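Local coordinates for aminotransferase, class V family protein (Trichomonas vaginalis, PDB 5F8V) that probably catalyses the pyridoxal-phosphate-dependent transamination of O-phospho-L-serine with 2-oxoglutarate, giving 3-phosphooxypyruvate and L-glutamate, a step of serine biosynthesis, at residues V16-E19 and C20-A24; F253-H256 and I257-W260. One frame throughout, in Å; residues are numbered along the deposited sequence.

Contact 1. Residues V16-E19 and C20-A24; sequences VPLE and CLERA
Glu-19 and Arg-23, one turn apart, run side by side in the same direction and form a salt bridge, with OE2 of Glu-19 3.1 Å from NH2 of Arg-23. The carboxylate stands nearly at right angles to the guanidinium, the two planes 87° apart. OE2 lies well out of the guanidinium plane, so the pairing is one of charge, without an N-H aimed at the oxygen. CB of Glu-19 sits 4.0 Å from CZ of Arg-23, over the centre of one guanidinium face. Arg-23 NH2 has a second acidic partner in Glu-263.

Backbone bonds mark the start of helix 18-26, which lies between helix 248-263 and the second subunit; Pro-17 holds its N-cap position. Pro-17 O accepts a hydrogen bond from Leu-21 N at 3.2 Å and a weak one from Cys-20 N. The next two i to i+4 bonds run from Glu-22 N to Leu-18 O and from Arg-23 N to Glu-19 O.

Apolar contacts close the buried side of this first turn. CG1 of Val-16 lies 3.7 Å from CG of Leu-21, the two side chains crossing at a slant. SG of Cys-20, turned anti to its own carbonyl carbon (chi1 -65°), points back to the Pro-17 ring, 3.8 Å from CB.

Toward the second subunit, the Glu-22 carboxylate makes van der Waals contact with the Leu-18 branch, OE2 3.7 Å from CG; both residues pack on Thr-29 of that subunit.

Contact 2. Residues F253-H256 and I257-W260; sequences FANH and IFKW
Two successive turns of helix 248-263, sandwiched between helices 18-26 and 46-63, meet here, with Phe-258 folded back on Ala-254 and Lys-259 on Asn-255. The Phe-258 ring lies over the peptide that joins Ala-254 to Asn-255: O of Ala-254 is 3.3 Å from CG of Phe-258, above one face and displaced toward the rim. That same oxygen accepts the backbone N-H of Phe-258 at 2.9 Å (N to O), so the carbonyl that takes the helix bond is also in packing contact with the ring. With CG anti to the carbonyl carbon (chi1 -60°), the ring is directed back along the helix, and its CZ comes 4.0 Å from CB of Ala-254. Beyond the segments Phe-258 packs on Arg-58 and Leu-62.

Regular i to i+4 bonds run through both turns, among them Lys-259 N to Asn-255 O at 3.0 Å. On another side of the helix CD1 of Ile-257 approaches CE1 of Phe-253 at 4.0 Å, at a slant to the ring.

The Asn-255 amide is buried yet well satisfied: OD1 accepts from Arg-58, while ND2 donates to Glu-51 and Glu-54. Across it passes the extended Lys-259 chain, its CE 3.8 Å from ND2 of Asn-255. NZ of Lys-259, in a long, weak ion pair with Glu-54, approaches the His-256 ring obliquely; His-256 NE2 is hydrogen-bonded to Glu-27 OE1, and the imidazole meets Tyr-252 edge to face.

Helices 18-26 and 248-263 pack together, and contacts 1 and 2 meet through one side of each, with centres about 9 Å apart. CG of Pro-17 rests 3.5 Å from CD2 of Trp-260, and CG1 of Val-16 lies 3.6 Å from CZ of Phe-253, so the start of contact 1 meets both ends of contact 2. Between them SG of Cys-20 packs 3.6 Å from O of His-256. A weak hydrogen bond joins NE1 of Trp-260 to OE1 of Glu-19. In contact 1 Val-16 N donates to Glu-40 of the second subunit. In contact 2 Phe-253 also touches Leu-206, four residues after Lys-202, the lysine that carries pyridoxal phosphate.

Contact 1. Residues V16-E19 and C20-A24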
ATOM      1  N   VAL A  16      17.892   4.284   3.821  1.00 15.26           N
ATOM      2  CA  VAL A  16      17.736   2.923   4.299  1.00 15.56           C
ATOM      3  C   VAL A  16      19.155   2.367   4.520  1.00 15.53           C
ATOM      4  O   VAL A  16      20.097   2.844   3.894  1.00 14.11           O
ATOM      5  CB  VAL A  16      16.870   2.131   3.281  1.00 16.18           C
ATOM      6  CG1 VAL A  16      17.241   0.671   3.168  1.00 16.53           C
ATOM      7  CG2 VAL A  16      15.394   2.282   3.643  1.00 16.37           C
ATOM      8  N   PRO A  17      19.315   1.376   5.426  1.00 16.03           N
ATOM      9  CA  PRO A  17      20.646   0.781   5.603  1.00 16.48           C
ATOM     10  C   PRO A  17      21.136   0.091   4.333  1.00 17.47           C
ATOM     11  O   PRO A  17      20.396  -0.698   3.740  1.00 16.53           O
ATOM     12  CB  PRO A  17      20.427  -0.235   6.734  1.00 16.49           C
ATOM     13  CG  PRO A  17      19.253   0.278   7.476  1.00 16.26           C
ATOM     14  CD  PRO A  17      18.359   0.849   6.418  1.00 16.11           C
ATOM     15  N   LEU A  18      22.362   0.412   3.901  1.00 18.94           N
ATOM     16  CA  LEU A  18      22.916  -0.150   2.662  1.00 19.85           C
ATOM     17  C   LEU A  18      22.958  -1.685   2.697  1.00 20.44           C
ATOM     18  O   LEU A  18      22.650  -2.335   1.696  1.00 21.21           O
ATOM     19  CB  LEU A  18      24.312   0.422   2.381  1.00 20.15           C
ATOM     20  CG  LEU A  18      24.993   0.036   1.063  1.00 20.30           C
ATOM     21  CD1 LEU A  18      24.115   0.318  -0.149  1.00 20.65           C
ATOM     22  CD2 LEU A  18      26.323   0.760   0.934  1.00 20.69           C
ATOM     23  N   GLU A  19      23.304  -2.241   3.856  1.00 21.44           N
ATOM     24  CA  GLU A  19      23.286  -3.693   4.097  1.00 22.48           C
ATOM     25  C   GLU A  19      21.935  -4.311   3.722  1.00 20.75           C
ATOM     26  O   GLU A  19      21.888  -5.388   3.142  1.00 20.72           O
ATOM     27  CB  GLU A  19      23.546  -4.017   5.578  1.00 25.00           C
ATOM     28  CG  GLU A  19      24.907  -3.625   6.146  1.00 27.06           C
ATOM     29  CD  GLU A  19      24.898  -3.608   7.675  1.00 29.20           C
ATOM     30  OE1 GLU A  19      25.071  -2.521   8.275  1.00 29.65           O
ATOM     31  OE2 GLU A  19      24.688  -4.688   8.278  1.00 31.12           O
ATOM     32  N   CYS A  20      20.847  -3.636   4.087  1.00 18.77           N
ATOM     33  CA  CYS A  20      19.504  -4.107   3.766  1.00 17.95           C
ATOM     34  C   CYS A  20      19.232  -4.062   2.263  1.00 17.55           C
ATOM     35  O   CYS A  20      18.654  -4.992   1.705  1.00 17.38           O
ATOM     36  CB  CYS A  20      18.450  -3.313   4.535  1.00 17.55           C
ATOM     37  SG  CYS A  20      18.544  -3.541   6.326  1.00 17.43           S
ATOM     38  N   LEU A  21      19.681  -3.001   1.603  1.00 17.04           N
ATOM     39  CA  LEU A  21      19.556  -2.910   0.149  1.00 16.65           C
ATOM     40  C   LEU A  21      20.379  -4.020  -0.529  1.00 17.38           C
ATOM     41  O   LEU A  21      19.905  -4.682  -1.459  1.00 16.83           O
ATOM     42  CB  LEU A  21      19.974  -1.522  -0.345  1.00 16.34           C
ATOM     43  CG  LEU A  21      19.166  -0.326   0.175  1.00 16.20           C
ATOM     44  CD1 LEU A  21      19.893   0.984  -0.092  1.00 16.49           C
ATOM     45  CD2 LEU A  21      17.759  -0.293  -0.413  1.00 16.15           C
ATOM     46  N   GLU A  22      21.599  -4.241  -0.037  1.00 18.79           N
ATOM     47  CA  GLU A  22      22.479  -5.282  -0.586  1.00 19.47           C
ATOM     48  C   GLU A  22      21.926  -6.692  -0.366  1.00 19.92           C
ATOM     49  O   GLU A  22      21.971  -7.517  -1.275  1.00 19.90           O
ATOM     50  CB  GLU A  22      23.888  -5.160  -0.000  1.00 20.40           C
ATOM     51  CG  GLU A  22      24.604  -3.913  -0.494  1.00 21.38           C
ATOM     52  CD  GLU A  22      25.910  -3.624   0.219  1.00 22.87           C
ATOM     53  OE1 GLU A  22      26.108  -4.094   1.364  1.00 23.79           O
ATOM     54  OE2 GLU A  22      26.733  -2.896  -0.377  1.00 23.57           O
ATOM     55  N   ARG A  23      21.412  -6.954   0.837  1.00 20.60           N
ATOM     56  CA  ARG A  23      20.751  -8.227   1.153  1.00 21.70           C
ATOM     57  C   ARG A  23      19.547  -8.477   0.230  1.00 21.05           C
ATOM     58  O   ARG A  23      19.400  -9.568  -0.320  1.00 20.37           O
ATOM     59  CB  ARG A  23      20.316  -8.283   2.630  1.00 22.72           C
ATOM     60  CG  ARG A  23      21.466  -8.476   3.614  1.00 24.38           C
ATOM     61  CD  ARG A  23      21.132  -8.011   5.035  1.00 25.42           C
ATOM     62  NE  ARG A  23      22.323  -7.983   5.896  1.00 27.01           N
ATOM     63  CZ  ARG A  23      22.369  -7.534   7.155  1.00 27.80           C
ATOM     64  NH1 ARG A  23      21.288  -7.048   7.762  1.00 27.70           N
ATOM     65  NH2 ARG A  23      23.522  -7.564   7.822  1.00 29.02           N
ATOM     66  N   ALA A  24      18.709  -7.458   0.044  1.00 20.61           N
ATOM     67  CA  ALA A  24      17.530  -7.575  -0.831  1.00 20.08           C
ATOM     68  C   ALA A  24      17.887  -7.850  -2.290  1.00 19.81           C
ATOM     69  O   ALA A  24      17.257  -8.689  -2.941  1.00 19.33           O
ATOM     70  CB  ALA A  24      16.673  -6.325  -0.734  1.00 20.42           C
TER

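Contact 2. Residues F253-H256 and I257-W260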
ATOM      1  N   PHE A 253      10.850  -6.355   3.617  1.00 15.69           N
ATOM      2  CA  PHE A 253      11.906  -5.353   3.690  1.00 16.11           C
ATOM      3  C   PHE A 253      11.955  -4.674   5.059  1.00 15.79           C
ATOM      4  O   PHE A 253      13.032  -4.417   5.586  1.00 16.29           O
ATOM      5  CB  PHE A 253      11.801  -4.322   2.567  1.00 16.48           C
ATOM      6  CG  PHE A 253      13.087  -3.588   2.327  1.00 16.78           C
ATOM      7  CD1 PHE A 253      13.290  -2.312   2.841  1.00 16.99           C
ATOM      8  CD2 PHE A 253      14.120  -4.200   1.634  1.00 16.77           C
ATOM      9  CE1 PHE A 253      14.488  -1.647   2.626  1.00 17.12           C
ATOM     10  CE2 PHE A 253      15.323  -3.546   1.430  1.00 17.06           C
ATOM     11  CZ  PHE A 253      15.506  -2.269   1.927  1.00 17.00           C
ATOM     12  N   ALA A 254      10.791  -4.409   5.635  1.00 15.60           N
ATOM     13  CA  ALA A 254      10.710  -3.943   7.009  1.00 15.18           C
ATOM     14  C   ALA A 254      11.439  -4.884   7.959  1.00 15.16           C
ATOM     15  O   ALA A 254      12.214  -4.436   8.803  1.00 14.37           O
ATOM     16  CB  ALA A 254       9.256  -3.791   7.429  1.00 15.23           C
ATOM     17  N   ASN A 255      11.209  -6.186   7.786  1.00 15.40           N
ATOM     18  CA  ASN A 255      11.842  -7.220   8.607  1.00 15.89           C
ATOM     19  C   ASN A 255      13.365  -7.201   8.505  1.00 15.76           C
ATOM     20  O   ASN A 255      14.061  -7.401   9.504  1.00 15.61           O
ATOM     21  CB  ASN A 255      11.292  -8.610   8.247  1.00 16.46           C
ATOM     22  CG  ASN A 255      11.664  -9.683   9.260  1.00 17.38           C
ATOM     23  OD1 ASN A 255      11.931  -9.401  10.428  1.00 18.88           O
ATOM     24  ND2 ASN A 255      11.658 -10.930   8.816  1.00 18.12           N
ATOM     25  N   HIS A 256      13.878  -6.953   7.305  1.00 15.65           N
ATOM     26  CA  HIS A 256      15.320  -6.800   7.116  1.00 15.58           C
ATOM     27  C   HIS A 256      15.875  -5.644   7.952  1.00 14.88           C
ATOM     28  O   HIS A 256      16.916  -5.787   8.586  1.00 14.78           O
ATOM     29  CB  HIS A 256      15.685  -6.627   5.637  1.00 15.70           C
ATOM     30  CG  HIS A 256      15.991  -7.912   4.939  1.00 16.43           C
ATOM     31  ND1 HIS A 256      17.023  -8.737   5.328  1.00 16.85           N
ATOM     32  CD2 HIS A 256      15.424  -8.502   3.859  1.00 16.89           C
ATOM     33  CE1 HIS A 256      17.067  -9.790   4.530  1.00 17.51           C
ATOM     34  NE2 HIS A 256      16.110  -9.669   3.627  1.00 17.35           N
ATOM     35  N   ILE A 257      15.165  -4.520   7.961  1.00 14.43           N
ATOM     36  CA  ILE A 257      15.525  -3.380   8.795  1.00 14.15           C
ATOM     37  C   ILE A 257      15.394  -3.708  10.288  1.00 13.66           C
ATOM     38  O   ILE A 257      16.258  -3.315  11.061  1.00 13.62           O
ATOM     39  CB  ILE A 257      14.723  -2.098   8.442  1.00 14.31           C
ATOM     40  CG1 ILE A 257      15.074  -1.627   7.025  1.00 14.39           C
ATOM     41  CG2 ILE A 257      15.038  -0.976   9.440  1.00 14.19           C
ATOM     42  CD1 ILE A 257      14.097  -0.629   6.443  1.00 14.41           C
ATOM     43  N   PHE A 258      14.356  -4.435  10.694  1.00 13.40           N
ATOM     44  CA  PHE A 258      14.224  -4.837  12.109  1.00 13.44           C
ATOM     45  C   PHE A 258      15.463  -5.625  12.571  1.00 13.41           C
ATOM     46  O   PHE A 258      16.031  -5.347  13.629  1.00 12.83           O
ATOM     47  CB  PHE A 258      12.949  -5.660  12.366  1.00 13.61           C
ATOM     48  CG  PHE A 258      11.649  -4.947  12.041  1.00 13.81           C
ATOM     49  CD1 PHE A 258      11.553  -3.551  11.965  1.00 14.03           C
ATOM     50  CD2 PHE A 258      10.497  -5.692  11.831  1.00 13.92           C
ATOM     51  CE1 PHE A 258      10.339  -2.938  11.659  1.00 14.11           C
ATOM     52  CE2 PHE A 258       9.289  -5.080  11.530  1.00 13.90           C
ATOM     53  CZ  PHE A 258       9.211  -3.703  11.438  1.00 13.72           C
ATOM     54  N   LYS A 259      15.890  -6.576  11.749  1.00 13.65           N
ATOM     55  CA  LYS A 259      17.106  -7.345  12.022  1.00 13.80           C
ATOM     56  C   LYS A 259      18.305  -6.402  12.125  1.00 13.68           C
ATOM     57  O   LYS A 259      19.089  -6.482  13.062  1.00 13.78           O
ATOM     58  CB  LYS A 259      17.377  -8.372  10.919  1.00 13.92           C
ATOM     59  CG  LYS A 259      16.334  -9.466  10.754  1.00 14.01           C
ATOM     60  CD  LYS A 259      16.515 -10.170   9.414  1.00 14.18           C
ATOM     61  CE  LYS A 259      15.450 -11.215   9.171  1.00 14.53           C
ATOM     62  NZ  LYS A 259      15.458 -11.716   7.767  1.00 14.62           N
ATOM     63  N   TRP A 260      18.438  -5.498  11.162  1.00 13.76           N
ATOM     64  CA  TRP A 260      19.535  -4.532  11.194  1.00 13.52           C
ATOM     65  C   TRP A 260      19.556  -3.707  12.489  1.00 13.33           C
ATOM     66  O   TRP A 260      20.622  -3.490  13.045  1.00 13.27           O
ATOM     67  CB  TRP A 260      19.515  -3.630   9.959  1.00 13.46           C
ATOM     68  CG  TRP A 260      20.527  -2.546   9.991  1.00 13.21           C
ATOM     69  CD1 TRP A 260      21.832  -2.613   9.579  1.00 13.43           C
ATOM     70  CD2 TRP A 260      20.319  -1.215  10.444  1.00 13.34           C
ATOM     71  NE1 TRP A 260      22.445  -1.398   9.756  1.00 13.11           N
ATOM     72  CE2 TRP A 260      21.537  -0.521  10.283  1.00 13.27           C
ATOM     73  CE3 TRP A 260      19.220  -0.537  10.978  1.00 13.81           C
ATOM     74  CZ2 TRP A 260      21.687   0.814  10.645  1.00 13.71           C
ATOM     75  CZ3 TRP A 260      19.371   0.808  11.336  1.00 13.77           C
ATOM     76  CH2 TRP A 260      20.592   1.462  11.164  1.00 13.65           C
TER